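PDB 2VTC: CEL61B from Hypocrea jecorina, which oxidatively cleaves beta-1,4-glycosidic bonds of cellulose as a copper-dependent lytic polysaccharide monooxygenase of family AA9, helping to break down the polymer. Local coordinates for residues 100-106 with 157-161. Coordinates in Å, arbitrary orientation, origin at the centre of the assembly. Numbering follows the deposited sequence.
Sequences QWGPGVW and QGNKW. With NAG (2-acetamido-2-deoxy-beta-D-glucopyranose), chain C; NAG (2-acetamido-2-deoxy-beta-D-glucopyranose), chain B.
Asn159 lays its amide side chain across the loop 103-106. It is buried there, its CA-to-CB bond points toward 100-106, and chi1 is near -92°. The end of its amide reaches two main-chain groups: OD1 as modelled is 2.9 Å from Gly104 O, and ND2 is 3.0 Å from Trp106 N, though the amide is probably turned over. Beside it, strands 96-102 and 160-164 run antiparallel. Gln100 and Lys160 form a non-hydrogen-bonded pair, CA to CA 4.7 Å, with side chains on the same face of the sheet. A backbone hydrogen bond runs from Trp101 N to Asn159 O, 2.8 Å and nearly straight. Gly158 and Asn159 both have positive phi, near 70°. Gly158 is the C-prime residue of the Schellman motif that ends helix 150-156. Lys160 (chi1 m) curls back so that NZ donates to Gly158 O at 3.1 Å. The peptide before Pro103 is cis. Pro103 O accepts from N2 of the chain B sugar at 2.7 Å, so the glycan lies over this turn. Trp101 (chi1 m) goes inward and hydrogen-bonds His178. Trp106 (chi1 t) meets the copper ligands His108 and Tyr195 edge-to-face, and its NE1 hydrogen-bonds Gln151. The contact thus joins the edge of the AA9 beta-sandwich to the loop leading to the metal site. Its chemistry is mainly polar: a backbone hydrogen bond ties the strand end to Asn159, and the buried amide sits among polar main-chain groups of the loop.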
ATOM      1  N   GLN A 100       5.869  -5.514   6.849  1.00 23.78           N
ATOM      2  CA  GLN A 100       5.444  -6.600   7.731  1.00 23.50           C
ATOM      3  C   GLN A 100       3.985  -6.424   8.112  1.00 23.14           C
ATOM      4  O   GLN A 100       3.607  -5.493   8.832  1.00 23.47           O
ATOM      5  CB  GLN A 100       6.343  -6.674   8.973  1.00 23.68           C
ATOM      6  CG  GLN A 100       5.825  -7.618  10.063  1.00 24.24           C
ATOM      7  CD  GLN A 100       5.981  -9.094   9.699  1.00 24.00           C
ATOM      8  OE1 GLN A 100       4.998  -9.789   9.390  1.00 26.61           O
ATOM      9  NE2 GLN A 100       7.208  -9.570   9.730  1.00 23.67           N
ATOM     10  N   TRP A 101       3.147  -7.329   7.613  1.00 22.79           N
ATOM     11  CA  TRP A 101       1.730  -7.307   7.921  1.00 22.33           C
ATOM     12  C   TRP A 101       1.431  -8.095   9.203  1.00 23.66           C
ATOM     13  O   TRP A 101       2.178  -9.015   9.576  1.00 23.27           O
ATOM     14  CB  TRP A 101       0.918  -7.885   6.752  1.00 22.00           C
ATOM     15  CG  TRP A 101       0.917  -7.006   5.524  1.00 20.56           C
ATOM     16  CD1 TRP A 101       1.899  -6.914   4.593  1.00 19.92           C
ATOM     17  CD2 TRP A 101      -0.123  -6.105   5.116  1.00 19.54           C
ATOM     18  NE1 TRP A 101       1.544  -6.003   3.620  1.00 20.41           N
ATOM     19  CE2 TRP A 101       0.301  -5.503   3.909  1.00 19.97           C
ATOM     20  CE3 TRP A 101      -1.379  -5.761   5.646  1.00 18.84           C
ATOM     21  CZ2 TRP A 101      -0.478  -4.549   3.221  1.00 19.47           C
ATOM     22  CZ3 TRP A 101      -2.169  -4.810   4.963  1.00 19.84           C
ATOM     23  CH2 TRP A 101      -1.699  -4.215   3.753  1.00 19.30           C
ATOM     24  N   GLY A 102       0.351  -7.723   9.875  1.00 24.76           N
ATOM     25  CA  GLY A 102       0.012  -8.367  11.145  1.00 26.73           C
ATOM     26  C   GLY A 102      -1.199  -7.741  11.794  1.00 27.43           C
ATOM     27  O   GLY A 102      -1.883  -6.915  11.167  1.00 27.77           O
ATOM     28  N   PRO A 103      -1.469  -8.099  13.067  1.00 28.26           N
ATOM     29  CA  PRO A 103      -0.668  -8.982  13.949  1.00 28.89           C
ATOM     30  C   PRO A 103      -0.817 -10.493  13.673  1.00 29.47           C
ATOM     31  O   PRO A 103       0.058 -11.283  14.063  1.00 30.72           O
ATOM     32  CB  PRO A 103      -1.198  -8.657  15.351  1.00 29.42           C
ATOM     33  CG  PRO A 103      -2.629  -8.206  15.128  1.00 27.74           C
ATOM     34  CD  PRO A 103      -2.686  -7.591  13.731  1.00 28.18           C
ATOM     35  N   GLY A 104      -1.910 -10.882  13.029  1.00 29.17           N
ATOM     36  CA  GLY A 104      -2.140 -12.296  12.707  1.00 29.07           C
ATOM     37  C   GLY A 104      -1.717 -12.655  11.291  1.00 28.80           C
ATOM     38  O   GLY A 104      -1.402 -11.785  10.483  1.00 28.56           O
ATOM     39  N   VAL A 105      -1.694 -13.956  10.999  1.00 27.79           N
ATOM     40  CA  VAL A 105      -1.433 -14.451   9.644  1.00 26.97           C
ATOM     41  C   VAL A 105      -2.433 -13.853   8.644  1.00 26.37           C
ATOM     42  O   VAL A 105      -3.634 -13.774   8.921  1.00 25.72           O
ATOM     43  CB  VAL A 105      -1.464 -16.013   9.604  1.00 26.72           C
ATOM     44  CG1 VAL A 105      -1.119 -16.528   8.211  1.00 27.39           C
ATOM     45  CG2 VAL A 105      -0.464 -16.573  10.620  1.00 27.81           C
ATOM     46  N   TRP A 106      -1.936 -13.393   7.494  1.00 26.15           N
ATOM     47  CA  TRP A 106      -2.824 -12.840   6.468  1.00 25.35           C
ATOM     48  C   TRP A 106      -3.881 -13.873   5.982  1.00 25.68           C
ATOM     49  O   TRP A 106      -3.507 -14.964   5.538  1.00 25.75           O
ATOM     50  CB  TRP A 106      -2.023 -12.244   5.296  1.00 24.55           C
ATOM     51  CG  TRP A 106      -2.879 -11.605   4.229  1.00 22.56           C
ATOM     52  CD1 TRP A 106      -3.069 -12.063   2.954  1.00 21.32           C
ATOM     53  CD2 TRP A 106      -3.644 -10.394   4.335  1.00 21.34           C
ATOM     54  NE1 TRP A 106      -3.907 -11.233   2.269  1.00 21.97           N
ATOM     55  CE2 TRP A 106      -4.281 -10.196   3.088  1.00 22.15           C
ATOM     56  CE3 TRP A 106      -3.849  -9.454   5.361  1.00 21.60           C
ATOM     57  CZ2 TRP A 106      -5.118  -9.093   2.827  1.00 22.05           C
ATOM     58  CZ3 TRP A 106      -4.697  -8.362   5.101  1.00 21.68           C
ATOM     59  CH2 TRP A 106      -5.318  -8.194   3.851  1.00 21.11           C
ATOM     60  N   GLN A 157       5.551 -16.252   3.196  1.00 30.77           N
ATOM     61  CA  GLN A 157       6.789 -15.535   3.537  1.00 30.78           C
ATOM     62  C   GLN A 157       6.699 -14.857   4.909  1.00 30.02           C
ATOM     63  O   GLN A 157       7.441 -13.900   5.192  1.00 30.19           O
ATOM     64  CB  GLN A 157       7.123 -14.468   2.484  1.00 31.02           C
ATOM     65  CG  GLN A 157       7.464 -14.964   1.091  1.00 32.34           C
ATOM     66  CD  GLN A 157       7.299 -13.877   0.021  1.00 32.13           C
ATOM     67  OE1 GLN A 157       6.999 -12.695   0.322  1.00 34.82           O
ATOM     68  NE2 GLN A 157       7.500 -14.264  -1.232  1.00 32.97           N
ATOM     69  N   GLY A 158       5.786 -15.330   5.750  1.00 28.81           N
ATOM     70  CA  GLY A 158       5.638 -14.814   7.112  1.00 28.65           C
ATOM     71  C   GLY A 158       5.055 -13.412   7.157  1.00 28.02           C
ATOM     72  O   GLY A 158       5.434 -12.605   8.016  1.00 27.93           O
ATOM     73  N   ASN A 159       4.122 -13.131   6.244  1.00 27.22           N
ATOM     74  CA  ASN A 159       3.423 -11.838   6.218  1.00 27.12           C
ATOM     75  C   ASN A 159       4.315 -10.681   5.782  1.00 26.87           C
ATOM     76  O   ASN A 159       3.989  -9.527   6.070  1.00 26.92           O
ATOM     77  CB  ASN A 159       2.799 -11.524   7.590  1.00 27.32           C
ATOM     78  CG  ASN A 159       1.358 -11.995   7.722  1.00 26.66           C
ATOM     79  OD1 ASN A 159       0.572 -11.390   8.456  1.00 26.79           O
ATOM     80  ND2 ASN A 159       1.001 -13.073   7.022  1.00 25.89           N
ATOM     81  N   LYS A 160       5.419 -10.994   5.107  1.00 26.21           N
ATOM     82  CA  LYS A 160       6.393  -9.996   4.639  1.00 26.32           C
ATOM     83  C   LYS A 160       6.330  -9.825   3.123  1.00 26.67           C
ATOM     84  O   LYS A 160       6.219 -10.808   2.396  1.00 27.33           O
ATOM     85  CB  LYS A 160       7.818 -10.400   5.024  1.00 26.97           C
ATOM     86  CG  LYS A 160       8.134 -10.269   6.507  1.00 28.55           C
ATOM     87  CD  LYS A 160       9.363 -11.083   6.873  1.00 33.53           C
ATOM     88  CE  LYS A 160       9.493 -11.271   8.380  1.00 36.75           C
ATOM     89  NZ  LYS A 160       8.356 -12.034   9.006  1.00 36.40           N
ATOM     90  N   TRP A 161       6.415  -8.580   2.646  1.00 25.38           N
ATOM     91  CA  TRP A 161       6.528  -8.310   1.211  1.00 23.97           C
ATOM     92  C   TRP A 161       7.664  -7.326   0.921  1.00 23.97           C
ATOM     93  O   TRP A 161       7.725  -6.249   1.526  1.00 23.81           O
ATOM     94  CB  TRP A 161       5.211  -7.774   0.616  1.00 23.71           C
ATOM     95  CG  TRP A 161       5.182  -7.984  -0.861  1.00 24.08           C
ATOM     96  CD1 TRP A 161       5.419  -7.057  -1.845  1.00 23.77           C
ATOM     97  CD2 TRP A 161       4.945  -9.229  -1.532  1.00 23.89           C
ATOM     98  NE1 TRP A 161       5.339  -7.658  -3.087  1.00 24.75           N
ATOM     99  CE2 TRP A 161       5.054  -8.991  -2.918  1.00 24.17           C
ATOM    100  CE3 TRP A 161       4.661 -10.535  -1.081  1.00 24.50           C
ATOM    101  CZ2 TRP A 161       4.883 -10.006  -3.869  1.00 24.08           C
ATOM    102  CZ3 TRP A 161       4.489 -11.537  -2.024  1.00 23.94           C
ATOM    103  CH2 TRP A 161       4.596 -11.265  -3.403  1.00 24.54           C
TER
HETATM  104  C1  NAG C   1       6.197  -6.066  13.780  1.00 28.39           C
HETATM  105  C2  NAG C   1       6.322  -6.356  15.282  1.00 29.39           C
HETATM  106  C3  NAG C   1       6.033  -7.836  15.619  1.00 30.61           C
HETATM  107  C4  NAG C   1       4.764  -8.368  14.929  1.00 31.65           C
HETATM  108  C5  NAG C   1       4.682  -7.859  13.476  1.00 29.47           C
HETATM  109  C6  NAG C   1       3.388  -8.222  12.755  1.00 25.78           C
HETATM  110  C7  NAG C   1       7.758  -5.179  16.875  1.00 30.02           C
HETATM  111  C8  NAG C   1       9.156  -4.991  17.385  1.00 30.04           C
HETATM  112  N2  NAG C   1       7.624  -5.980  15.811  1.00 30.85           N
HETATM  113  O3  NAG C   1       5.929  -7.989  17.028  1.00 32.43           O
HETATM  114  O4  NAG C   1       4.749  -9.790  14.914  1.00 33.19           O
HETATM  115  O5  NAG C   1       4.878  -6.446  13.408  1.00 28.59           O
HETATM  116  O6  NAG C   1       2.246  -7.972  13.540  1.00 26.29           O
HETATM  117  O7  NAG C   1       6.808  -4.616  17.425  1.00 31.27           O
HETATM  118  C1  NAG B   2       3.698 -10.313  15.748  1.00 36.45           C
HETATM  119  C2  NAG B   2       3.354 -11.732  15.281  1.00 37.03           C
HETATM  120  C3  NAG B   2       2.443 -12.475  16.271  1.00 39.17           C
HETATM  121  C4  NAG B   2       2.873 -12.281  17.727  1.00 40.28           C
HETATM  122  C5  NAG B   2       3.091 -10.792  18.014  1.00 39.85           C
HETATM  123  C6  NAG B   2       3.536 -10.545  19.457  1.00 40.13           C
HETATM  124  C7  NAG B   2       3.392 -12.002  12.832  1.00 31.00           C
HETATM  125  C8  NAG B   2       2.569 -12.093  11.587  1.00 30.56           C
HETATM  126  N2  NAG B   2       2.732 -11.727  13.960  1.00 34.11           N
HETATM  127  O3  NAG B   2       2.482 -13.852  15.961  1.00 40.76           O
HETATM  128  O4  NAG B   2       1.909 -12.829  18.608  1.00 42.67           O
HETATM  129  O5  NAG B   2       4.080 -10.299  17.119  1.00 38.19           O
HETATM  130  O6  NAG B   2       4.781 -11.177  19.681  1.00 40.43           O
HETATM  131  O7  NAG B   2       4.610 -12.151  12.756  1.00 31.06           O